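Local coordinates for death domain of TUBE (Drosophila melanogaster, PDB 1D2Z), which recruits the kinase Pelle to the plasma membrane, binding it death domain to death domain, in the Toll pathway that sets embryonic dorsoventral polarity, at residues Trp32-Lys41 with Phe64-Asp75. Numbering follows the deposited sequence.
Sequences WRKLMSIIPK and FKYTAQDVFQID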
ATOM      1  N   TRP B  32      -4.515   3.488   6.592  1.00 31.53           N
ATOM      2  CA  TRP B  32      -4.107   3.785   7.965  1.00 31.77           C
ATOM      3  C   TRP B  32      -4.904   2.917   8.937  1.00 32.01           C
ATOM      4  O   TRP B  32      -4.394   2.519   9.987  1.00 28.65           O
ATOM      5  CB  TRP B  32      -4.299   5.271   8.294  1.00 29.03           C
ATOM      6  CG  TRP B  32      -5.710   5.756   8.179  1.00 31.02           C
ATOM      7  CD1 TRP B  32      -6.315   6.253   7.065  1.00 29.59           C
ATOM      8  CD2 TRP B  32      -6.690   5.806   9.224  1.00 30.23           C
ATOM      9  NE1 TRP B  32      -7.608   6.612   7.348  1.00 30.68           N
ATOM     10  CE2 TRP B  32      -7.865   6.350   8.667  1.00 30.28           C
ATOM     11  CE3 TRP B  32      -6.687   5.444  10.578  1.00 32.21           C
ATOM     12  CZ2 TRP B  32      -9.034   6.549   9.415  1.00 34.19           C
ATOM     13  CZ3 TRP B  32      -7.850   5.640  11.325  1.00 35.05           C
ATOM     14  CH2 TRP B  32      -9.006   6.189  10.738  1.00 33.81           C
ATOM     15  N   ARG B  33      -6.151   2.610   8.570  1.00 31.59           N
ATOM     16  CA  ARG B  33      -7.005   1.771   9.406  1.00 34.48           C
ATOM     17  C   ARG B  33      -6.427   0.367   9.537  1.00 33.54           C
ATOM     18  O   ARG B  33      -6.430  -0.217  10.621  1.00 34.59           O
ATOM     19  CB  ARG B  33      -8.431   1.687   8.843  1.00 35.80           C
ATOM     20  CG  ARG B  33      -9.166   3.007   8.808  1.00 36.97           C
ATOM     21  CD  ARG B  33     -10.662   2.809   8.610  1.00 42.41           C
ATOM     22  NE  ARG B  33     -11.333   4.084   8.373  1.00 44.65           N
ATOM     23  CZ  ARG B  33     -12.010   4.378   7.268  1.00 45.76           C
ATOM     24  NH1 ARG B  33     -12.125   3.484   6.293  1.00 45.26           N
ATOM     25  NH2 ARG B  33     -12.522   5.593   7.108  1.00 45.81           N
ATOM     26  N   LYS B  34      -5.913  -0.166   8.431  1.00 34.09           N
ATOM     27  CA  LYS B  34      -5.333  -1.503   8.428  1.00 31.39           C
ATOM     28  C   LYS B  34      -4.101  -1.573   9.327  1.00 31.58           C
ATOM     29  O   LYS B  34      -3.919  -2.539  10.069  1.00 33.30           O
ATOM     30  CB  LYS B  34      -4.978  -1.926   7.005  1.00 31.22           C
ATOM     31  CG  LYS B  34      -6.159  -1.900   6.047  1.00 34.67           C
ATOM     32  CD  LYS B  34      -5.740  -2.346   4.657  1.00 34.27           C
ATOM     33  CE  LYS B  34      -6.881  -2.210   3.676  1.00 36.50           C
ATOM     34  NZ  LYS B  34      -6.539  -2.800   2.357  1.00 37.66           N
ATOM     35  N   LEU B  35      -3.248  -0.555   9.250  1.00 31.50           N
ATOM     36  CA  LEU B  35      -2.047  -0.508  10.080  1.00 29.89           C
ATOM     37  C   LEU B  35      -2.425  -0.358  11.555  1.00 28.94           C
ATOM     38  O   LEU B  35      -1.968  -1.125  12.402  1.00 29.40           O
ATOM     39  CB  LEU B  35      -1.143   0.660   9.658  1.00 28.23           C
ATOM     40  CG  LEU B  35       0.022   1.044  10.586  1.00 28.08           C
ATOM     41  CD1 LEU B  35       1.013  -0.103  10.728  1.00 24.66           C
ATOM     42  CD2 LEU B  35       0.718   2.283  10.044  1.00 26.57           C
ATOM     43  N   MET B  36      -3.290   0.612  11.843  1.00 28.95           N
ATOM     44  CA  MET B  36      -3.707   0.890  13.215  1.00 30.47           C
ATOM     45  C   MET B  36      -4.317  -0.311  13.915  1.00 33.41           C
ATOM     46  O   MET B  36      -4.046  -0.552  15.093  1.00 33.43           O
ATOM     47  CB  MET B  36      -4.685   2.063  13.255  1.00 32.01           C
ATOM     48  CG  MET B  36      -5.024   2.547  14.661  1.00 33.69           C
ATOM     49  SD  MET B  36      -5.926   4.099  14.652  1.00 39.39           S
ATOM     50  CE  MET B  36      -6.133   4.371  16.425  1.00 40.74           C
ATOM     51  N   SER B  37      -5.089  -1.088  13.162  1.00 33.68           N
ATOM     52  CA  SER B  37      -5.769  -2.268  13.682  1.00 35.85           C
ATOM     53  C   SER B  37      -4.865  -3.424  14.074  1.00 33.96           C
ATOM     54  O   SER B  37      -5.243  -4.240  14.911  1.00 34.92           O
ATOM     55  CB  SER B  37      -6.807  -2.760  12.670  1.00 36.42           C
ATOM     56  OG  SER B  37      -7.849  -1.810  12.523  1.00 41.92           O
ATOM     57  N   ILE B  38      -3.686  -3.513  13.463  1.00 32.47           N
ATOM     58  CA  ILE B  38      -2.780  -4.613  13.769  1.00 31.23           C
ATOM     59  C   ILE B  38      -1.603  -4.293  14.685  1.00 30.37           C
ATOM     60  O   ILE B  38      -0.781  -5.165  14.952  1.00 29.49           O
ATOM     61  CB  ILE B  38      -2.260  -5.308  12.491  1.00 32.93           C
ATOM     62  CG1 ILE B  38      -1.319  -4.385  11.715  1.00 33.09           C
ATOM     63  CG2 ILE B  38      -3.445  -5.733  11.614  1.00 35.46           C
ATOM     64  CD1 ILE B  38      -0.384  -5.129  10.769  1.00 32.17           C
ATOM     65  N   ILE B  39      -1.529  -3.058  15.180  1.00 33.04           N
ATOM     66  CA  ILE B  39      -0.440  -2.665  16.080  1.00 34.09           C
ATOM     67  C   ILE B  39      -0.546  -3.496  17.355  1.00 36.20           C
ATOM     68  O   ILE B  39      -1.505  -3.358  18.110  1.00 37.81           O
ATOM     69  CB  ILE B  39      -0.512  -1.165  16.427  1.00 32.84           C
ATOM     70  CG1 ILE B  39      -0.186  -0.326  15.188  1.00 33.69           C
ATOM     71  CG2 ILE B  39       0.440  -0.833  17.570  1.00 33.13           C
ATOM     72  CD1 ILE B  39      -0.543   1.140  15.328  1.00 34.10           C
ATOM     73  N   PRO B  40       0.424  -4.398  17.586  1.00 37.66           N
ATOM     74  CA  PRO B  40       0.438  -5.261  18.771  1.00 39.80           C
ATOM     75  C   PRO B  40       0.566  -4.452  20.053  1.00 42.04           C
ATOM     76  O   PRO B  40       1.179  -3.380  20.077  1.00 41.58           O
ATOM     77  CB  PRO B  40       1.678  -6.132  18.546  1.00 40.85           C
ATOM     78  CG  PRO B  40       1.848  -6.126  17.047  1.00 39.14           C
ATOM     79  CD  PRO B  40       1.587  -4.687  16.729  1.00 38.91           C
ATOM     80  N   LYS B  41      -0.040  -4.967  21.114  1.00 43.75           N
ATOM     81  CA  LYS B  41      -0.004  -4.307  22.407  1.00 45.35           C
ATOM     82  C   LYS B  41       1.221  -4.761  23.199  1.00 45.13           C
ATOM     83  O   LYS B  41       1.656  -5.908  23.086  1.00 44.17           O
ATOM     84  CB  LYS B  41      -1.279  -4.640  23.187  1.00 47.07           C
ATOM     85  CG  LYS B  41      -1.362  -4.015  24.569  1.00 51.32           C
ATOM     86  CD  LYS B  41      -2.546  -4.577  25.338  1.00 53.99           C
ATOM     87  CE  LYS B  41      -2.474  -4.214  26.809  1.00 55.62           C
ATOM     88  NZ  LYS B  41      -3.497  -4.953  27.600  1.00 56.60           N
ATOM     89  N   PHE B  64      -4.089  -6.503  20.832  1.00 45.92           N
ATOM     90  CA  PHE B  64      -3.837  -5.327  20.004  1.00 46.09           C
ATOM     91  C   PHE B  64      -3.954  -4.042  20.809  1.00 46.94           C
ATOM     92  O   PHE B  64      -4.786  -3.942  21.709  1.00 46.76           O
ATOM     93  CB  PHE B  64      -4.803  -5.303  18.818  1.00 44.80           C
ATOM     94  CG  PHE B  64      -4.604  -6.446  17.866  1.00 44.53           C
ATOM     95  CD1 PHE B  64      -3.574  -6.416  16.931  1.00 42.89           C
ATOM     96  CD2 PHE B  64      -5.415  -7.576  17.935  1.00 44.56           C
ATOM     97  CE1 PHE B  64      -3.349  -7.493  16.081  1.00 43.45           C
ATOM     98  CE2 PHE B  64      -5.196  -8.660  17.089  1.00 44.51           C
ATOM     99  CZ  PHE B  64      -4.161  -8.618  16.162  1.00 42.92           C
ATOM    100  N   LYS B  65      -3.118  -3.062  20.478  1.00 46.74           N
ATOM    101  CA  LYS B  65      -3.114  -1.778  21.171  1.00 49.02           C
ATOM    102  C   LYS B  65      -4.418  -1.001  21.030  1.00 49.21           C
ATOM    103  O   LYS B  65      -4.985  -0.532  22.022  1.00 50.15           O
ATOM    104  CB  LYS B  65      -1.949  -0.910  20.687  1.00 49.68           C
ATOM    105  CG  LYS B  65      -1.937   0.480  21.302  1.00 53.81           C
ATOM    106  CD  LYS B  65      -0.536   0.936  21.665  1.00 54.74           C
ATOM    107  CE  LYS B  65      -0.603   2.142  22.596  1.00 58.38           C
ATOM    108  NZ  LYS B  65       0.716   2.483  23.196  1.00 61.36           N
ATOM    109  N   TYR B  66      -4.882  -0.861  19.794  1.00 49.51           N
ATOM    110  CA  TYR B  66      -6.105  -0.129  19.508  1.00 49.37           C
ATOM    111  C   TYR B  66      -7.248  -1.049  19.091  1.00 51.47           C
ATOM    112  O   TYR B  66      -7.027  -2.185  18.672  1.00 50.92           O
ATOM    113  CB  TYR B  66      -5.847   0.893  18.402  1.00 46.83           C
ATOM    114  CG  TYR B  66      -4.741   1.880  18.700  1.00 46.28           C
ATOM    115  CD1 TYR B  66      -4.918   2.890  19.646  1.00 45.91           C
ATOM    116  CD2 TYR B  66      -3.525   1.821  18.019  1.00 44.20           C
ATOM    117  CE1 TYR B  66      -3.912   3.820  19.905  1.00 45.27           C
ATOM    118  CE2 TYR B  66      -2.513   2.746  18.271  1.00 43.86           C
ATOM    119  CZ  TYR B  66      -2.714   3.742  19.214  1.00 44.74           C
ATOM    120  OH  TYR B  66      -1.723   4.662  19.468  1.00 44.55           O
ATOM    121  N   THR B  67      -8.474  -0.555  19.234  1.00 54.84           N
ATOM    122  CA  THR B  67      -9.665  -1.309  18.848  1.00 58.24           C
ATOM    123  C   THR B  67     -10.355  -0.562  17.714  1.00 60.56           C
ATOM    124  O   THR B  67      -9.939   0.539  17.342  1.00 62.00           O
ATOM    125  CB  THR B  67     -10.668  -1.429  20.010  1.00 57.03           C
ATOM    126  OG1 THR B  67     -11.100  -0.120  20.400  1.00 56.87           O
ATOM    127  CG2 THR B  67     -10.038  -2.131  21.198  1.00 57.48           C
ATOM    128  N   ALA B  68     -11.437  -1.137  17.194  1.00 63.35           N
ATOM    129  CA  ALA B  68     -12.190  -0.504  16.117  1.00 64.55           C
ATOM    130  C   ALA B  68     -12.764   0.832  16.589  1.00 65.15           C
ATOM    131  O   ALA B  68     -13.109   1.693  15.775  1.00 65.96           O
ATOM    132  CB  ALA B  68     -13.303  -1.427  15.642  1.00 65.70           C
ATOM    133  N   GLN B  69     -12.826   1.005  17.908  1.00 65.36           N
ATOM    134  CA  GLN B  69     -13.351   2.220  18.520  1.00 65.47           C
ATOM    135  C   GLN B  69     -12.326   3.349  18.515  1.00 65.44           C
ATOM    136  O   GLN B  69     -12.678   4.516  18.321  1.00 64.64           O
ATOM    137  CB  GLN B  69     -13.813   1.934  19.953  1.00 68.23           C
ATOM    138  CG  GLN B  69     -14.804   0.776  20.063  1.00 70.12           C
ATOM    139  CD  GLN B  69     -15.495   0.710  21.414  1.00 71.48           C
ATOM    140  OE1 GLN B  69     -14.890   0.984  22.454  1.00 72.72           O
ATOM    141  NE2 GLN B  69     -16.775   0.349  21.405  1.00 69.74           N
ATOM    142  N   ASP B  70     -11.060   3.005  18.747  1.00 65.61           N
ATOM    143  CA  ASP B  70      -9.989   3.999  18.749  1.00 64.56           C
ATOM    144  C   ASP B  70      -9.805   4.529  17.331  1.00 62.66           C
ATOM    145  O   ASP B  70      -9.434   5.689  17.131  1.00 61.42           O
ATOM    146  CB  ASP B  70      -8.681   3.390  19.259  1.00 66.45           C
ATOM    147  CG  ASP B  70      -8.769   2.947  20.706  1.00 67.81           C
ATOM    148  OD1 ASP B  70      -8.795   3.825  21.596  1.00 68.57           O
ATOM    149  OD2 ASP B  70      -8.813   1.721  20.951  1.00 67.72           O
ATOM    150  N   VAL B  71     -10.091   3.671  16.356  1.00 61.05           N
ATOM    151  CA  VAL B  71      -9.989   4.028  14.946  1.00 61.32           C
ATOM    152  C   VAL B  71     -11.055   5.068  14.584  1.00 61.78           C
ATOM    153  O   VAL B  71     -10.792   5.988  13.808  1.00 62.00           O
ATOM    154  CB  VAL B  71     -10.146   2.775  14.050  1.00 61.03           C
ATOM    155  CG1 VAL B  71     -10.073   3.154  12.581  1.00 62.24           C
ATOM    156  CG2 VAL B  71      -9.060   1.755  14.379  1.00 60.58           C
ATOM    157  N   PHE B  72     -12.238   4.942  15.186  1.00 61.88           N
ATOM    158  CA  PHE B  72     -13.348   5.862  14.940  1.00 61.23           C
ATOM    159  C   PHE B  72     -13.052   7.300  15.357  1.00 60.53           C
ATOM    160  O   PHE B  72     -13.419   8.236  14.648  1.00 60.16           O
ATOM    161  CB  PHE B  72     -14.621   5.375  15.645  1.00 64.30           C
ATOM    162  CG  PHE B  72     -15.770   6.360  15.589  1.00 65.43           C
ATOM    163  CD1 PHE B  72     -16.567   6.463  14.452  1.00 66.07           C
ATOM    164  CD2 PHE B  72     -16.049   7.186  16.679  1.00 65.92           C
ATOM    165  CE1 PHE B  72     -17.625   7.374  14.399  1.00 66.77           C
ATOM    166  CE2 PHE B  72     -17.106   8.101  16.636  1.00 66.44           C
ATOM    167  CZ  PHE B  72     -17.894   8.194  15.495  1.00 66.46           C
ATOM    168  N   GLN B  73     -12.421   7.475  16.517  1.00 58.89           N
ATOM    169  CA  GLN B  73     -12.095   8.809  17.016  1.00 59.02           C
ATOM    170  C   GLN B  73     -11.322   9.615  15.982  1.00 57.86           C
ATOM    171  O   GLN B  73     -11.491  10.834  15.884  1.00 57.85           O
ATOM    172  CB  GLN B  73     -11.296   8.728  18.317  1.00 61.36           C
ATOM    173  CG  GLN B  73     -12.034   8.041  19.451  1.00 64.49           C
ATOM    174  CD  GLN B  73     -11.279   8.109  20.763  1.00 66.79           C
ATOM    175  OE1 GLN B  73     -11.849   8.453  21.798  1.00 68.59           O
ATOM    176  NE2 GLN B  73      -9.991   7.781  20.729  1.00 67.63           N
ATOM    177  N   ILE B  74     -10.480   8.927  15.214  1.00 57.02           N
ATOM    178  CA  ILE B  74      -9.694   9.565  14.162  1.00 54.78           C
ATOM    179  C   ILE B  74     -10.657   9.968  13.043  1.00 53.26           C
ATOM    180  O   ILE B  74     -10.618  11.100  12.561  1.00 53.34           O
ATOM    181  CB  ILE B  74      -8.607   8.606  13.592  1.00 54.27           C
ATOM    182  CG1 ILE B  74      -7.648   8.154  14.701  1.00 53.51           C
ATOM    183  CG2 ILE B  74      -7.827   9.297  12.478  1.00 53.70           C
ATOM    184  CD1 ILE B  74      -6.815   9.275  15.299  1.00 53.95           C
ATOM    185  N   ASP B  75     -11.517   9.036  12.635  1.00 52.46           N
ATOM    186  CA  ASP B  75     -12.499   9.311  11.587  1.00 54.93           C
ATOM    187  C   ASP B  75     -13.400  10.477  11.996  1.00 55.89           C
ATOM    188  O   ASP B  75     -13.553  11.445  11.250  1.00 55.44           O
ATOM    189  CB  ASP B  75     -13.361   8.074  11.305  1.00 52.73           C
ATOM    190  CG  ASP B  75     -12.647   7.042  10.446  1.00 53.14           C
ATOM    191  OD1 ASP B  75     -12.382   7.334   9.259  1.00 48.35           O
ATOM    192  OD2 ASP B  75     -12.365   5.935  10.952  1.00 52.29           O
TER
HETATM  193  O   HOH W   1      -3.880  -2.181  17.423  1.00 35.77           O
HETATM  194  O   HOH W   2      -7.421  -3.756  16.625  1.00 42.83           O
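The carbonyl oxygen of Ile-39 accepts from Lys-65 N at 2.9 Å, the N-H nearly straight at 169°, and has a water close by, which lies 2.7 Å from Ile-39 O and 2.8 Å from Met-36 O. That water also accepts from Tyr-66 N, linking it to the carbonyls of Met-36 and Ile-39. A second water donates to both Ser-37 O and Tyr-66 O, and a single beta bridge pairs Pro-40 with Phe-64. The Phe-64 ring lies alongside the same backbone, with Ile-38 O in its plane at the edge, 3.6 Å from CD1.

Beyond this junction helices 32-38 and 68-75 run roughly antiparallel, 143° between their directions, as two members of the six-helix bundle of a death domain. Met-36, Val-71 and Trp-32 share most of the apolar contact between them. With CG anti to its backbone N (chi1 -172°) and the rest of the chain extended, Met-36 crosses the Tyr-66 ring at about a right angle; CE sits over one face, 3.8 Å from the ring centroid, while SD is above that face at a longer 5.0 Å, a Met-aromatic contact. Lys-65 CG covers the opposite face of the ring. Val-71 enters as a knob among Trp-32, Arg-33, Met-36 and Ser-37, its CG1 3.6 Å from Trp-32 CZ3. Ile-74 CG2 makes a CH-pi contact over the six-membered ring of Trp-32, whose edge meets Val-71 O.

At the far end Arg-33 NH2 forms a salt bridge to Asp-75 OD1 at 2.8 Å; OD1 lies in the guanidinium plane, but NH2 approaches its syn side from well out of the carboxylate plane, and NE adds a weak bond to OD2. Lys-87 also pairs with OD1, which probably favours the ionised carboxylate.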